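Local structure of ornithine carbamoyltransferase (Giardia intestinalis, 3GRF) at residues A[38-41]-A[42-45]. The protein probably catalyses the transfer of a carbamoyl group between carbamoyl phosphate and ornithine, as an ornithine carbamoyltransferase of the arginine degradation pathway. Residues are numbered along the deposited sequence; the frame is centred on the assembly and turned at random.
Sequences YTAR and AANK
Ala-40 and Ala-43 meet across a local beta turn at the protein surface, in the loop that carries the chain from helix 18-33 into strand 46-51. The turn is type I, closed by a weak but nearly straight bond from Ala-43 N to Ala-40 O, 3.3 Å long with an N-H...O angle of 167°. The methyl of Ala-43 also lies 3.6 Å from Ala-40 O, and the two methyls approach loosely, CB to CB 4.5 Å. Two further turns flank this one. A type I turn from Tyr-38 to Arg-41 precedes it, and a type II turn from Ala-42 to Lys-45 follows, closed by Lys-45 N to Ala-42 O at 2.9 Å; Asn-44, at its third position, has the positive phi (64°) of such a turn. This run of overlapping turns leads into a strand of the parallel sheet in the carbamoyl phosphate-binding domain. The methyl of Ala-42 is buried against Met-66 and Leu-69 of helix 56-69. Arg-41 has CG beside its backbone N (chi1 -71°), and further bends at chi2 and chi3 fold the chain before its guanidinium group, where NE forms a salt bridge with Asp-319. On the Lys-45 side, CD of that residue comes within 4.3 Å of Arg-41 O, while Asn-44 packs on Thr-67 of a neighbouring subunit.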
# COMPACT_ATOMS: atom_id res chain seq x y z
N TYR A 38 14.79 3.52 -17.80
CA TYR A 38 14.81 2.61 -16.67
C TYR A 38 13.42 2.08 -16.30
O TYR A 38 13.19 1.46 -15.25
CB TYR A 38 15.39 3.36 -15.49
CG TYR A 38 16.80 3.75 -15.75
CD1 TYR A 38 17.13 5.02 -16.28
CD2 TYR A 38 17.82 2.84 -15.53
CE1 TYR A 38 18.44 5.35 -16.53
CE2 TYR A 38 19.11 3.15 -15.77
CZ TYR A 38 19.43 4.40 -16.25
OH TYR A 38 20.77 4.65 -16.45
N THR A 39 12.52 2.28 -17.23
CA THR A 39 11.12 2.18 -16.97
C THR A 39 10.60 0.73 -16.81
O THR A 39 9.46 0.50 -16.38
CB THR A 39 10.48 3.02 -18.06
OG1 THR A 39 9.67 4.03 -17.46
CG2 THR A 39 9.77 2.24 -19.03
N ALA A 40 11.44 -0.25 -17.11
CA ALA A 40 11.05 -1.66 -17.05
C ALA A 40 12.11 -2.49 -16.33
O ALA A 40 12.09 -3.73 -16.36
CB ALA A 40 10.80 -2.19 -18.44
N ARG A 41 13.03 -1.80 -15.66
CA ARG A 41 14.13 -2.45 -14.92
C ARG A 41 13.66 -3.39 -13.79
O ARG A 41 14.23 -4.47 -13.60
CB ARG A 41 15.12 -1.40 -14.39
CG ARG A 41 16.00 -0.70 -15.47
CD ARG A 41 16.95 -1.68 -16.21
NE ARG A 41 18.01 -2.15 -15.31
CZ ARG A 41 19.05 -2.92 -15.63
NH1 ARG A 41 19.23 -3.38 -16.86
NH2 ARG A 41 19.93 -3.22 -14.69
N ALA A 42 12.59 -3.00 -13.07
CA ALA A 42 11.99 -3.87 -12.04
C ALA A 42 10.59 -4.35 -12.39
O ALA A 42 9.80 -4.64 -11.50
CB ALA A 42 11.93 -3.12 -10.65
N ALA A 43 10.26 -4.43 -13.67
CA ALA A 43 8.94 -4.86 -14.07
C ALA A 43 8.64 -6.18 -13.36
O ALA A 43 9.49 -7.06 -13.35
CB ALA A 43 8.88 -5.06 -15.60
N ASN A 44 7.43 -6.30 -12.77
CA ASN A 44 6.95 -7.51 -12.07
C ASN A 44 7.70 -7.93 -10.82
O ASN A 44 7.51 -9.06 -10.28
CB ASN A 44 6.81 -8.70 -13.00
CG ASN A 44 5.89 -8.40 -14.15
OD1 ASN A 44 4.68 -8.37 -14.01
ND2 ASN A 44 6.48 -8.10 -15.29
N LYS A 45 8.60 -7.07 -10.38
CA LYS A 45 9.47 -7.43 -9.26
C LYS A 45 9.00 -6.62 -8.11
O LYS A 45 8.47 -5.53 -8.33
CB LYS A 45 10.94 -7.15 -9.58
CG LYS A 45 11.53 -8.20 -10.56
CD LYS A 45 12.87 -7.75 -11.11
CE LYS A 45 13.41 -8.75 -12.14
NZ LYS A 45 14.17 -9.84 -11.45